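Local coordinates for protein racemase, putative (Roseobacter denitrificans, PDB 3TCS) that binds magnesium and is a putative racemase of the mandelate racemase/muconate lactonizing enzyme family, possibly with hydro-lyase activity, at residues Ile60-Trp72 and Arg91-Met104. Residues are numbered along the deposited sequence; the frame is centred on the assembly and turned at random.
Sequences ITCTVLHRQVAPW and REHKFPGSYLRRAM
Two hydrogen bonds tie the carboxylate of Glu-92 to helix 60-72, one per oxygen. Trp-72 NE1 gives its hydrogen to Glu-92 OE2 at 2.8 Å, nearly straight (162°) and onto the anti lone pair. Gln-68 NE2 reaches Glu-92 OE1 at 2.9 Å from above the carboxylate plane, the amide and carboxylate planes standing 84° apart. The same NE2 lies 3.0 Å above the centre of the Phe-95 ring, while Gln-68 OE1 is hydrogen-bonded to Tyr-99 OH of the second subunit. Two CH-pi contacts lie at the two ends of segment 60-72: Arg-91 CB sits over the Trp-72 five-membered ring, 3.8 Å from its centroid, and at the other end Ile-60 CG2 lies over the Tyr-99 face. A leucine in place of Trp-72 would probably leave Glu-92 OE2 without this donor and Arg-91 CB without its aromatic face. Apolar contact centres on Ala-103, a knob among Thr-61, Val-64, Leu-65 and Val-69, its CB 3.7 Å from Leu-65 CB. The first torsion of Thr-61 turns CG2 away from its own backbone N, which lays this methyl 3.4 Å from Ala-103 N. The small knob suits helix axes only 8.3 Å apart, crossing at -83°, within the alpha-helical part of the N-terminal capping domain characteristic of the enolase superfamily.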
loop_
_atom_site.group_PDB
_atom_site.type_symbol
_atom_site.label_atom_id
_atom_site.label_comp_id
_atom_site.label_asym_id
_atom_site.label_seq_id
_atom_site.Cartn_x
_atom_site.Cartn_y
_atom_site.Cartn_z
ATOM N N ILE B 60 13.902 -5.354 -2.007
ATOM C CA ILE B 60 13.300 -4.205 -1.332
ATOM C C ILE B 60 12.409 -4.714 -0.198
ATOM O O ILE B 60 12.413 -4.175 0.909
ATOM C CB ILE B 60 12.451 -3.362 -2.309
ATOM C CG1 ILE B 60 13.360 -2.774 -3.396
ATOM C CG2 ILE B 60 11.730 -2.236 -1.545
ATOM C CD1 ILE B 60 12.632 -1.988 -4.486
ATOM N N THR B 61 11.646 -5.763 -0.482
ATOM C CA THR B 61 10.767 -6.349 0.518
ATOM C C THR B 61 11.569 -6.814 1.735
ATOM O O THR B 61 11.149 -6.617 2.878
ATOM C CB THR B 61 9.992 -7.537 -0.081
ATOM O OG1 THR B 61 9.192 -7.073 -1.178
ATOM C CG2 THR B 61 9.089 -8.178 0.962
ATOM N N CYS B 62 12.730 -7.420 1.496
ATOM C CA CYS B 62 13.545 -7.895 2.611
ATOM C C CYS B 62 14.087 -6.730 3.432
ATOM O O CYS B 62 14.236 -6.835 4.648
ATOM C CB CYS B 62 14.677 -8.790 2.103
ATOM S SG CYS B 62 14.085 -10.434 1.577
ATOM N N THR B 63 14.375 -5.615 2.769
ATOM C CA THR B 63 14.848 -4.435 3.483
ATOM C C THR B 63 13.709 -3.953 4.383
ATOM O O THR B 63 13.916 -3.604 5.548
ATOM C CB THR B 63 15.248 -3.315 2.497
ATOM O OG1 THR B 63 16.414 -3.725 1.770
ATOM C CG2 THR B 63 15.550 -2.012 3.250
ATOM N N VAL B 64 12.499 -3.947 3.835
ATOM C CA VAL B 64 11.323 -3.524 4.591
ATOM C C VAL B 64 11.076 -4.475 5.760
ATOM O O VAL B 64 10.698 -4.052 6.857
ATOM C CB VAL B 64 10.063 -3.481 3.679
ATOM C CG1 VAL B 64 8.798 -3.315 4.517
ATOM C CG2 VAL B 64 10.186 -2.326 2.697
ATOM N N LEU B 65 11.302 -5.764 5.532
ATOM C CA LEU B 65 11.087 -6.752 6.583
ATOM C C LEU B 65 11.932 -6.459 7.822
ATOM O O LEU B 65 11.427 -6.464 8.945
ATOM C CB LEU B 65 11.401 -8.159 6.058
ATOM C CG LEU B 65 11.049 -9.355 6.957
ATOM C CD1 LEU B 65 10.954 -10.617 6.105
ATOM C CD2 LEU B 65 12.092 -9.526 8.060
ATOM N N HIS B 66 13.218 -6.198 7.627
ATOM C CA HIS B 66 14.100 -5.925 8.760
ATOM C C HIS B 66 13.866 -4.553 9.377
ATOM O O HIS B 66 14.020 -4.363 10.585
ATOM C CB HIS B 66 15.556 -6.050 8.323
ATOM C CG HIS B 66 15.967 -7.456 8.013
ATOM N ND1 HIS B 66 16.222 -8.388 8.993
ATOM C CD2 HIS B 66 16.130 -8.097 6.831
ATOM C CE1 HIS B 66 16.525 -9.546 8.431
ATOM N NE2 HIS B 66 16.477 -9.395 7.119
ATOM N N ARG B 67 13.482 -3.599 8.543
ATOM C CA ARG B 67 13.246 -2.241 9.006
ATOM C C ARG B 67 11.904 -2.069 9.705
ATOM O O ARG B 67 11.807 -1.371 10.721
ATOM C CB ARG B 67 13.309 -1.276 7.821
ATOM C CG ARG B 67 13.226 0.209 8.184
ATOM C CD ARG B 67 14.551 0.701 8.754
ATOM N NE ARG B 67 15.614 0.628 7.757
ATOM C CZ ARG B 67 15.798 1.523 6.790
ATOM N NH1 ARG B 67 14.995 2.573 6.688
ATOM N NH2 ARG B 67 16.779 1.360 5.913
ATOM N N GLN B 68 10.872 -2.722 9.182
ATOM C CA GLN B 68 9.532 -2.534 9.721
ATOM C C GLN B 68 8.756 -3.720 10.267
ATOM O O GLN B 68 7.670 -3.537 10.812
ATOM C CB GLN B 68 8.691 -1.832 8.656
ATOM C CG GLN B 68 9.243 -0.464 8.271
ATOM C CD GLN B 68 8.584 0.101 7.027
ATOM O OE1 GLN B 68 8.999 -0.190 5.908
ATOM N NE2 GLN B 68 7.546 0.901 7.219
ATOM N N VAL B 69 9.275 -4.932 10.117
ATOM C CA VAL B 69 8.556 -6.088 10.638
ATOM C C VAL B 69 9.297 -6.749 11.799
ATOM O O VAL B 69 8.742 -6.917 12.889
ATOM C CB VAL B 69 8.309 -7.140 9.535
ATOM C CG1 VAL B 69 7.497 -8.304 10.098
ATOM C CG2 VAL B 69 7.568 -6.502 8.370
ATOM N N ALA B 70 10.551 -7.112 11.564
ATOM C CA ALA B 70 11.370 -7.771 12.578
ATOM C C ALA B 70 11.402 -7.070 13.938
ATOM O O ALA B 70 11.315 -7.720 14.983
ATOM C CB ALA B 70 12.794 -7.951 12.055
ATOM N N PRO B 71 11.527 -5.734 13.950
ATOM C CA PRO B 71 11.569 -5.024 15.233
ATOM C C PRO B 71 10.359 -5.258 16.134
ATOM O O PRO B 71 10.471 -5.220 17.360
ATOM C CB PRO B 71 11.692 -3.563 14.812
ATOM C CG PRO B 71 12.435 -3.650 13.518
ATOM C CD PRO B 71 11.740 -4.797 12.834
ATOM N N TRP B 72 9.202 -5.511 15.531
ATOM C CA TRP B 72 7.984 -5.722 16.308
ATOM C C TRP B 72 7.707 -7.180 16.643
ATOM O O TRP B 72 6.876 -7.473 17.506
ATOM C CB TRP B 72 6.787 -5.144 15.554
ATOM C CG TRP B 72 7.018 -3.744 15.106
ATOM C CD1 TRP B 72 7.096 -3.298 13.821
ATOM C CD2 TRP B 72 7.259 -2.607 15.942
ATOM N NE1 TRP B 72 7.377 -1.952 13.802
ATOM C CE2 TRP B 72 7.483 -1.503 15.092
ATOM C CE3 TRP B 72 7.310 -2.415 17.329
ATOM C CZ2 TRP B 72 7.753 -0.222 15.582
ATOM C CZ3 TRP B 72 7.579 -1.140 17.817
ATOM C CH2 TRP B 72 7.798 -0.061 16.943
ATOM N N ARG B 91 1.657 -0.657 14.322
ATOM C CA ARG B 91 2.878 0.095 14.603
ATOM C C ARG B 91 3.367 0.780 13.327
ATOM O O ARG B 91 4.013 1.829 13.373
ATOM C CB ARG B 91 3.973 -0.836 15.118
ATOM C CG ARG B 91 3.698 -1.433 16.479
ATOM C CD ARG B 91 3.861 -0.406 17.594
ATOM N NE ARG B 91 3.644 -1.028 18.894
ATOM C CZ ARG B 91 2.450 -1.333 19.391
ATOM N NH1 ARG B 91 1.346 -1.060 18.699
ATOM N NH2 ARG B 91 2.361 -1.941 20.568
ATOM N N GLU B 92 3.062 0.176 12.183
ATOM C CA GLU B 92 3.480 0.731 10.899
ATOM C C GLU B 92 2.258 1.236 10.136
ATOM O O GLU B 92 2.183 1.097 8.913
ATOM C CB GLU B 92 4.187 -0.347 10.069
ATOM C CG GLU B 92 5.451 -0.935 10.704
ATOM C CD GLU B 92 6.569 0.080 10.848
ATOM O OE1 GLU B 92 6.658 0.992 9.999
ATOM O OE2 GLU B 92 7.369 -0.041 11.802
ATOM N N HIS B 93 1.312 1.831 10.862
ATOM C CA HIS B 93 0.072 2.318 10.257
ATOM C C HIS B 93 0.247 3.414 9.207
ATOM O O HIS B 93 -0.681 3.700 8.443
ATOM C CB HIS B 93 -0.895 2.793 11.350
ATOM C CG HIS B 93 -0.449 4.032 12.059
ATOM N ND1 HIS B 93 -1.089 5.246 11.910
ATOM C CD2 HIS B 93 0.569 4.248 12.924
ATOM C CE1 HIS B 93 -0.485 6.153 12.655
ATOM N NE2 HIS B 93 0.524 5.575 13.281
ATOM N N LYS B 94 1.427 4.023 9.167
ATOM C CA LYS B 94 1.715 5.072 8.191
ATOM C C LYS B 94 2.159 4.430 6.882
ATOM O O LYS B 94 2.413 5.117 5.894
ATOM C CB LYS B 94 2.842 5.975 8.700
ATOM C CG LYS B 94 2.497 6.799 9.933
ATOM C CD LYS B 94 1.597 7.970 9.584
ATOM C CE LYS B 94 1.462 8.921 10.769
ATOM N NZ LYS B 94 0.709 10.150 10.395
ATOM N N PHE B 95 2.253 3.104 6.883
ATOM C CA PHE B 95 2.694 2.380 5.696
ATOM C C PHE B 95 1.687 1.354 5.199
ATOM O O PHE B 95 1.986 0.161 5.107
ATOM C CB PHE B 95 4.039 1.700 5.979
ATOM C CG PHE B 95 5.178 2.665 6.132
ATOM C CD1 PHE B 95 5.931 3.049 5.031
ATOM C CD2 PHE B 95 5.471 3.222 7.372
ATOM C CE1 PHE B 95 6.959 3.974 5.160
ATOM C CE2 PHE B 95 6.498 4.151 7.514
ATOM C CZ PHE B 95 7.243 4.528 6.404
ATOM N N PRO B 96 0.469 1.806 4.874
ATOM C CA PRO B 96 -0.530 0.857 4.382
ATOM C C PRO B 96 -0.108 0.445 2.979
ATOM O O PRO B 96 0.437 1.253 2.234
ATOM C CB PRO B 96 -1.807 1.685 4.373
ATOM C CG PRO B 96 -1.305 3.043 3.993
ATOM C CD PRO B 96 -0.049 3.186 4.842
ATOM N N GLY B 97 -0.338 -0.805 2.609
ATOM C CA GLY B 97 0.050 -1.201 1.273
ATOM C C GLY B 97 0.793 -2.509 1.153
ATOM O O GLY B 97 1.031 -3.212 2.136
ATOM N N SER B 98 1.202 -2.788 -0.077
ATOM C CA SER B 98 1.872 -4.023 -0.450
ATOM C C SER B 98 3.191 -4.422 0.203
ATOM O O SER B 98 3.313 -5.542 0.689
ATOM C CB SER B 98 2.053 -4.044 -1.971
ATOM O OG SER B 98 2.595 -5.277 -2.410
ATOM N N TYR B 99 4.182 -3.532 0.207
ATOM C CA TYR B 99 5.481 -3.907 0.759
ATOM C C TYR B 99 5.488 -4.449 2.182
ATOM O O TYR B 99 6.126 -5.469 2.440
ATOM C CB TYR B 99 6.491 -2.761 0.607
ATOM C CG TYR B 99 7.195 -2.774 -0.736
ATOM C CD1 TYR B 99 8.013 -3.846 -1.107
ATOM C CD2 TYR B 99 7.026 -1.731 -1.648
ATOM C CE1 TYR B 99 8.647 -3.878 -2.353
ATOM C CE2 TYR B 99 7.652 -1.751 -2.894
ATOM C CZ TYR B 99 8.461 -2.826 -3.240
ATOM O OH TYR B 99 9.077 -2.843 -4.471
ATOM N N LEU B 100 4.785 -3.803 3.108
ATOM C CA LEU B 100 4.769 -4.313 4.479
ATOM C C LEU B 100 4.167 -5.721 4.538
ATOM O O LEU B 100 4.662 -6.581 5.267
ATOM C CB LEU B 100 3.975 -3.388 5.411
ATOM C CG LEU B 100 4.021 -3.768 6.900
ATOM C CD1 LEU B 100 5.373 -3.394 7.482
ATOM C CD2 LEU B 100 2.901 -3.064 7.661
ATOM N N ARG B 101 3.100 -5.959 3.775
ATOM C CA ARG B 101 2.455 -7.271 3.777
ATOM C C ARG B 101 3.324 -8.317 3.099
ATOM O O ARG B 101 3.366 -9.464 3.532
ATOM C CB ARG B 101 1.089 -7.224 3.084
ATOM C CG ARG B 101 -0.028 -6.678 3.951
ATOM C CD ARG B 101 0.136 -5.205 4.134
ATOM N NE ARG B 101 -0.830 -4.626 5.057
ATOM C CZ ARG B 101 -0.752 -3.372 5.481
ATOM N NH1 ARG B 101 0.239 -2.606 5.048
ATOM N NH2 ARG B 101 -1.639 -2.895 6.343
ATOM N N ARG B 102 4.001 -7.925 2.026
ATOM C CA ARG B 102 4.889 -8.846 1.315
ATOM C C ARG B 102 5.979 -9.330 2.265
ATOM O O ARG B 102 6.406 -10.485 2.203
ATOM C CB ARG B 102 5.556 -8.146 0.129
ATOM C CG ARG B 102 4.642 -7.850 -1.044
ATOM C CD ARG B 102 5.368 -7.000 -2.084
ATOM N NE ARG B 102 4.517 -6.720 -3.237
ATOM C CZ ARG B 102 4.686 -7.248 -4.445
ATOM N NH1 ARG B 102 5.686 -8.096 -4.678
ATOM N NH2 ARG B 102 3.846 -6.934 -5.421
ATOM N N ALA B 103 6.426 -8.429 3.137
ATOM C CA ALA B 103 7.481 -8.735 4.106
ATOM C C ALA B 103 6.934 -9.596 5.241
ATOM O O ALA B 103 7.544 -10.596 5.628
ATOM C CB ALA B 103 8.069 -7.435 4.666
ATOM N N MET B 104 5.785 -9.197 5.777
ATOM C CA MET B 104 5.147 -9.944 6.853
ATOM C C MET B 104 4.900 -11.388 6.423
ATOM O O MET B 104 5.026 -12.315 7.228
ATOM C CB MET B 104 3.803 -9.313 7.220
ATOM C CG MET B 104 3.897 -7.945 7.876
ATOM S SD MET B 104 2.279 -7.131 7.934
ATOM C CE MET B 104 1.290 -8.380 8.740
HETATM O O HOH W 1 8.302 -8.709 -3.126
#